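Local structure of coenzyme Q-binding protein COQ10 START domain-containing protein (Thermus thermophilus, 2D4R) at residues M56-W68 and R76-E88. The protein is of unknown function but, as a putative member of the START domain superfamily, probably binds a lipid or similar hydrophobic ligand. Residues are numbered along the deposited sequence; the frame is centred on the assembly and turned at random.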
loop_
_atom_site.group_PDB
_atom_site.type_symbol
_atom_site.label_atom_id
_atom_site.label_comp_id
_atom_site.label_asym_id
_atom_site.label_seq_id
_atom_site.Cartn_x
_atom_site.Cartn_y
_atom_site.Cartn_z
HETATM N N MSE A 56 10.332 12.732 3.768
HETATM C CA MSE A 56 11.364 13.655 4.236
HETATM C C MSE A 56 12.148 14.307 3.101
HETATM O O MSE A 56 13.352 14.548 3.229
HETATM C CB MSE A 56 12.351 12.930 5.147
HETATM C CG MSE A 56 11.762 12.396 6.424
HETATM SE SE MSE A 56 12.787 13.016 7.924
HETATM C CE MSE A 56 14.376 13.654 7.016
ATOM N N GLY A 57 11.474 14.581 1.990
ATOM C CA GLY A 57 12.095 15.374 0.946
ATOM C C GLY A 57 12.881 14.603 -0.106
ATOM O O GLY A 57 12.991 15.056 -1.250
ATOM N N LYS A 58 13.441 13.451 0.261
ATOM C CA LYS A 58 14.071 12.595 -0.739
ATOM C C LYS A 58 13.184 11.409 -1.084
ATOM O O LYS A 58 12.368 10.967 -0.277
ATOM C CB LYS A 58 15.440 12.096 -0.272
ATOM C CG LYS A 58 16.277 11.489 -1.418
ATOM C CD LYS A 58 16.342 12.421 -2.641
ATOM C CE LYS A 58 17.202 11.852 -3.775
ATOM N NZ LYS A 58 16.570 10.696 -4.475
ATOM N N LYS A 59 13.343 10.901 -2.300
ATOM C CA LYS A 59 12.424 9.907 -2.810
ATOM C C LYS A 59 12.931 8.480 -2.621
ATOM O O LYS A 59 14.128 8.214 -2.616
ATOM C CB LYS A 59 12.105 10.187 -4.289
ATOM C CG LYS A 59 13.304 10.275 -5.223
ATOM C CD LYS A 59 12.877 10.394 -6.696
ATOM C CE LYS A 59 12.586 11.830 -7.120
ATOM N NZ LYS A 59 13.796 12.711 -7.042
ATOM N N VAL A 60 11.985 7.570 -2.441
ATOM C CA VAL A 60 12.273 6.157 -2.315
ATOM C C VAL A 60 11.542 5.441 -3.444
ATOM O O VAL A 60 10.358 5.671 -3.646
ATOM C CB VAL A 60 11.804 5.637 -0.939
ATOM C CG1 VAL A 60 12.011 4.139 -0.839
ATOM C CG2 VAL A 60 12.591 6.341 0.165
ATOM N N ARG A 61 12.260 4.595 -4.184
ATOM C CA ARG A 61 11.756 3.997 -5.416
ATOM C C ARG A 61 11.816 2.474 -5.318
ATOM O O ARG A 61 12.823 1.911 -4.898
ATOM C CB ARG A 61 12.609 4.437 -6.614
ATOM C CG ARG A 61 12.777 5.926 -6.768
ATOM C CD ARG A 61 13.957 6.253 -7.666
ATOM N NE ARG A 61 15.012 6.946 -6.927
ATOM C CZ ARG A 61 15.436 8.180 -7.193
ATOM N NH1 ARG A 61 14.896 8.868 -8.194
ATOM N NH2 ARG A 61 16.390 8.733 -6.451
ATOM N N TRP A 62 10.740 1.803 -5.708
ATOM C CA TRP A 62 10.797 0.356 -5.785
ATOM C C TRP A 62 9.851 -0.202 -6.837
ATOM O O TRP A 62 8.906 0.468 -7.271
ATOM C CB TRP A 62 10.509 -0.272 -4.411
ATOM C CG TRP A 62 9.094 -0.164 -3.953
ATOM C CD1 TRP A 62 8.134 -1.149 -3.999
ATOM C CD2 TRP A 62 8.474 0.968 -3.327
ATOM N NE1 TRP A 62 6.963 -0.699 -3.433
ATOM C CE2 TRP A 62 7.141 0.594 -3.012
ATOM C CE3 TRP A 62 8.915 2.266 -2.996
ATOM C CZ2 TRP A 62 6.249 1.465 -2.377
ATOM C CZ3 TRP A 62 8.026 3.130 -2.364
ATOM C CH2 TRP A 62 6.704 2.722 -2.059
ATOM N N LEU A 63 10.128 -1.429 -7.261
ATOM C CA LEU A 63 9.182 -2.176 -8.064
ATOM C C LEU A 63 8.441 -3.123 -7.133
ATOM O O LEU A 63 9.003 -3.601 -6.158
ATOM C CB LEU A 63 9.920 -2.935 -9.169
ATOM C CG LEU A 63 10.476 -1.987 -10.249
ATOM C CD1 LEU A 63 11.679 -2.605 -10.945
ATOM C CD2 LEU A 63 9.383 -1.669 -11.263
ATOM N N GLU A 64 7.168 -3.368 -7.425
ATOM C CA GLU A 64 6.320 -4.141 -6.531
ATOM C C GLU A 64 5.502 -5.138 -7.325
ATOM O O GLU A 64 4.912 -4.798 -8.344
ATOM C CB GLU A 64 5.383 -3.217 -5.749
ATOM C CG GLU A 64 4.629 -3.909 -4.617
ATOM C CD GLU A 64 3.737 -2.957 -3.845
ATOM O OE1 GLU A 64 2.505 -2.997 -4.037
ATOM O OE2 GLU A 64 4.269 -2.162 -3.050
ATOM N N GLU A 65 5.476 -6.371 -6.847
ATOM C CA GLU A 65 4.626 -7.391 -7.429
ATOM C C GLU A 65 3.457 -7.625 -6.471
ATOM O O GLU A 65 3.649 -7.904 -5.284
ATOM C CB GLU A 65 5.428 -8.695 -7.657
ATOM C CG GLU A 65 6.694 -8.513 -8.550
ATOM C CD GLU A 65 7.346 -9.827 -9.035
ATOM O OE1 GLU A 65 7.256 -10.859 -8.338
ATOM O OE2 GLU A 65 7.966 -9.821 -10.123
ATOM N N GLU A 66 2.241 -7.487 -6.981
ATOM C CA GLU A 66 1.072 -7.834 -6.188
ATOM C C GLU A 66 0.285 -8.981 -6.801
ATOM O O GLU A 66 0.044 -9.027 -8.008
ATOM C CB GLU A 66 0.162 -6.613 -5.984
ATOM C CG GLU A 66 0.008 -5.719 -7.182
ATOM C CD GLU A 66 0.924 -4.516 -7.117
ATOM O OE1 GLU A 66 1.403 -4.073 -8.180
ATOM O OE2 GLU A 66 1.163 -4.011 -5.999
ATOM N N GLU A 67 -0.092 -9.922 -5.945
ATOM C CA GLU A 67 -0.924 -11.044 -6.332
ATOM C C GLU A 67 -2.299 -10.766 -5.754
ATOM O O GLU A 67 -2.442 -10.553 -4.536
ATOM C CB GLU A 67 -0.359 -12.343 -5.754
ATOM C CG GLU A 67 -0.945 -13.614 -6.340
ATOM C CD GLU A 67 -0.539 -14.858 -5.558
ATOM O OE1 GLU A 67 -0.530 -14.810 -4.302
ATOM O OE2 GLU A 67 -0.229 -15.885 -6.198
ATOM N N TRP A 68 -3.298 -10.757 -6.635
ATOM C CA TRP A 68 -4.658 -10.386 -6.278
ATOM C C TRP A 68 -5.522 -11.632 -6.126
ATOM O O TRP A 68 -5.583 -12.474 -7.028
ATOM C CB TRP A 68 -5.242 -9.455 -7.351
ATOM C CG TRP A 68 -4.550 -8.109 -7.418
ATOM C CD1 TRP A 68 -3.612 -7.715 -8.325
ATOM C CD2 TRP A 68 -4.720 -7.007 -6.516
ATOM N NE1 TRP A 68 -3.181 -6.441 -8.049
ATOM C CE2 TRP A 68 -3.845 -5.979 -6.945
ATOM C CE3 TRP A 68 -5.526 -6.785 -5.385
ATOM C CZ2 TRP A 68 -3.750 -4.746 -6.284
ATOM C CZ3 TRP A 68 -5.430 -5.556 -4.725
ATOM C CH2 TRP A 68 -4.545 -4.551 -5.182
ATOM N N ARG A 76 -1.535 -10.049 -1.925
ATOM C CA ARG A 76 -0.194 -10.161 -1.362
ATOM C C ARG A 76 0.779 -9.416 -2.274
ATOM O O ARG A 76 0.651 -9.478 -3.495
ATOM C CB ARG A 76 0.234 -11.627 -1.270
ATOM C CG ARG A 76 0.037 -12.258 0.077
ATOM C CD ARG A 76 0.146 -13.776 -0.008
ATOM N NE ARG A 76 -0.715 -14.409 0.986
ATOM C CZ ARG A 76 -0.583 -14.241 2.298
ATOM N NH1 ARG A 76 -1.409 -14.850 3.133
ATOM N NH2 ARG A 76 0.379 -13.465 2.776
ATOM N N PHE A 77 1.748 -8.718 -1.687
ATOM C CA PHE A 77 2.721 -7.981 -2.484
ATOM C C PHE A 77 4.138 -8.135 -1.960
ATOM O O PHE A 77 4.347 -8.403 -0.780
ATOM C CB PHE A 77 2.331 -6.490 -2.562
ATOM C CG PHE A 77 2.391 -5.767 -1.247
ATOM C CD1 PHE A 77 1.326 -5.831 -0.352
ATOM C CD2 PHE A 77 3.512 -5.030 -0.897
ATOM C CE1 PHE A 77 1.375 -5.178 0.873
ATOM C CE2 PHE A 77 3.572 -4.370 0.330
ATOM C CZ PHE A 77 2.494 -4.448 1.216
ATOM N N PHE A 78 5.110 -7.970 -2.847
ATOM C CA PHE A 78 6.509 -8.170 -2.497
ATOM C C PHE A 78 7.326 -7.345 -3.488
ATOM O O PHE A 78 6.971 -7.272 -4.658
ATOM C CB PHE A 78 6.835 -9.679 -2.599
ATOM C CG PHE A 78 8.292 -10.045 -2.353
ATOM C CD1 PHE A 78 8.696 -10.575 -1.126
ATOM C CD2 PHE A 78 9.247 -9.904 -3.362
ATOM C CE1 PHE A 78 10.027 -10.958 -0.907
ATOM C CE2 PHE A 78 10.584 -10.289 -3.147
ATOM C CZ PHE A 78 10.968 -10.815 -1.920
ATOM N N SER A 79 8.396 -6.705 -3.020
ATOM C CA SER A 79 9.297 -5.978 -3.914
ATOM C C SER A 79 10.526 -6.812 -4.225
ATOM O O SER A 79 11.295 -7.152 -3.327
ATOM C CB SER A 79 9.758 -4.665 -3.284
ATOM O OG SER A 79 10.609 -3.991 -4.187
ATOM N N PRO A 80 10.730 -7.148 -5.507
ATOM C CA PRO A 80 11.875 -7.951 -5.949
ATOM C C PRO A 80 13.104 -7.074 -6.202
ATOM O O PRO A 80 14.237 -7.563 -6.264
ATOM C CB PRO A 80 11.373 -8.605 -7.239
ATOM C CG PRO A 80 9.988 -7.999 -7.509
ATOM C CD PRO A 80 9.882 -6.782 -6.652
ATOM N N GLU A 81 12.863 -5.778 -6.377
ATOM C CA GLU A 81 13.949 -4.834 -6.568
ATOM C C GLU A 81 13.540 -3.394 -6.258
ATOM O O GLU A 81 12.357 -3.033 -6.298
ATOM C CB GLU A 81 14.491 -4.931 -7.997
ATOM C CG GLU A 81 13.621 -4.271 -9.044
ATOM C CD GLU A 81 13.951 -4.703 -10.474
ATOM O OE1 GLU A 81 14.668 -3.959 -11.177
ATOM O OE2 GLU A 81 13.485 -5.785 -10.902
ATOM N N GLY A 82 14.538 -2.574 -5.945
ATOM C CA GLY A 82 14.273 -1.200 -5.592
ATOM C C GLY A 82 15.126 -0.807 -4.419
ATOM O O GLY A 82 16.161 -1.409 -4.179
ATOM N N ASP A 83 14.684 0.200 -3.684
ATOM C CA ASP A 83 15.466 0.753 -2.580
ATOM C C ASP A 83 15.377 -0.048 -1.272
ATOM O O ASP A 83 16.276 0.013 -0.441
ATOM C CB ASP A 83 15.036 2.204 -2.319
ATOM C CG ASP A 83 15.450 3.157 -3.439
ATOM O OD1 ASP A 83 16.258 2.766 -4.310
ATOM O OD2 ASP A 83 14.963 4.306 -3.435
ATOM N N PHE A 84 14.291 -0.782 -1.087
ATOM C CA PHE A 84 14.145 -1.632 0.093
ATOM C C PHE A 84 14.832 -2.985 -0.135
ATOM O O PHE A 84 14.799 -3.530 -1.242
ATOM C CB PHE A 84 12.662 -1.871 0.409
ATOM C CG PHE A 84 11.910 -0.638 0.877
ATOM C CD1 PHE A 84 11.135 0.107 -0.015
ATOM C CD2 PHE A 84 11.948 -0.245 2.214
ATOM C CE1 PHE A 84 10.413 1.224 0.416
ATOM C CE2 PHE A 84 11.223 0.875 2.657
ATOM C CZ PHE A 84 10.459 1.608 1.761
ATOM N N ASP A 85 15.451 -3.524 0.904
ATOM C CA ASP A 85 15.916 -4.901 0.854
ATOM C C ASP A 85 14.711 -5.802 0.924
ATOM O O ASP A 85 14.695 -6.899 0.362
ATOM C CB ASP A 85 16.834 -5.206 2.025
ATOM C CG ASP A 85 18.067 -4.324 2.039
ATOM O OD1 ASP A 85 18.502 -3.959 3.148
ATOM O OD2 ASP A 85 18.591 -3.995 0.950
ATOM N N ARG A 86 13.691 -5.327 1.621
ATOM C CA ARG A 86 12.462 -6.081 1.763
ATOM C C ARG A 86 11.288 -5.115 1.848
ATOM O O ARG A 86 11.334 -4.121 2.579
ATOM C CB ARG A 86 12.550 -6.946 3.020
ATOM C CG ARG A 86 11.382 -7.866 3.269
ATOM C CD ARG A 86 11.637 -8.663 4.543
ATOM N NE ARG A 86 10.731 -9.793 4.697
ATOM C CZ ARG A 86 10.692 -10.583 5.765
ATOM N NH1 ARG A 86 11.512 -10.368 6.789
ATOM N NH2 ARG A 86 9.836 -11.594 5.805
ATOM N N TYR A 87 10.249 -5.398 1.069
ATOM C CA TYR A 87 9.032 -4.613 1.105
ATOM C C TYR A 87 7.856 -5.484 0.689
ATOM O O TYR A 87 7.626 -5.723 -0.495
ATOM C CB TYR A 87 9.152 -3.427 0.166
ATOM C CG TYR A 87 8.044 -2.408 0.309
ATOM C CD1 TYR A 87 8.233 -1.241 1.055
ATOM C CD2 TYR A 87 6.833 -2.576 -0.354
ATOM C CE1 TYR A 87 7.240 -0.264 1.121
ATOM C CE2 TYR A 87 5.829 -1.609 -0.291
ATOM C CZ TYR A 87 6.034 -0.458 0.442
ATOM O OH TYR A 87 5.028 0.493 0.493
ATOM N N GLU A 88 7.102 -5.950 1.677
ATOM C CA GLU A 88 6.095 -6.967 1.429
ATOM C C GLU A 88 4.992 -6.955 2.484
ATOM O O GLU A 88 5.167 -6.434 3.601
ATOM C CB GLU A 88 6.756 -8.351 1.403
ATOM C CG GLU A 88 7.314 -8.788 2.750
ATOM C CD GLU A 88 8.029 -10.124 2.688
ATOM O OE1 GLU A 88 9.262 -10.137 2.853
ATOM O OE2 GLU A 88 7.369 -11.164 2.473
HETATM O O HOH W 1 2.925 -0.103 -1.519
#
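Strands 58-69 and 74-82 form an antiparallel beta hairpin in the curved sheet of a START-like (Bet v 1-like) fold, with Trp62, Phe84 and Tyr87 clustered on the face that carries Phe77. In this superfamily the concave side of the sheet and the C-terminal helix typically enclose a hydrophobic pocket; here Phe84 touches Met127 of helix 120-144. Backbone bonds pair Glu67 with Arg76 and Glu65 with Phe78, Glu65 N lying 2.8 Å from Phe78 O. The chain turns a corner at Pro80 and Glu81. Just before it Ser79 OG, anti to its own N (chi1 -179°), takes the place of a backbone donor and bonds Leu63 O at 2.6 Å. At the corner Leu63 N gives a bond to Glu81 O, and Gly82, just after it, passes so close to Trp62 that a CB would strike Trp62 CA. Asp83 closes this end with two bonds to Arg61: its N gives to Arg61 O, and Arg61 N meets its OD2 at 2.8 Å from above the carboxylate plane. The Trp62 indole, stacked also on Trp51, receives the edge of Phe84 on one face, planes at 83°, with Phe84 CE1 3.9 Å from Trp62 CE3. Tyr87 lies obliquely over the same face, its CZ 3.4 Å from Trp62 CZ2. Glu64 OE2 accepts an almost straight bond from Trp62 NE1 (3.1 Å, 174°). A leucine in place of Trp62 would probably leave Phe84 and Tyr87 without a flat surface to pack on and Glu64 without its indole donor. On the neighbouring strand, Phe77 CD2 rests 3.6 Å from Glu64 CD. A water donates a further bond to Glu64 OE2 and also bonds Tyr87 OH.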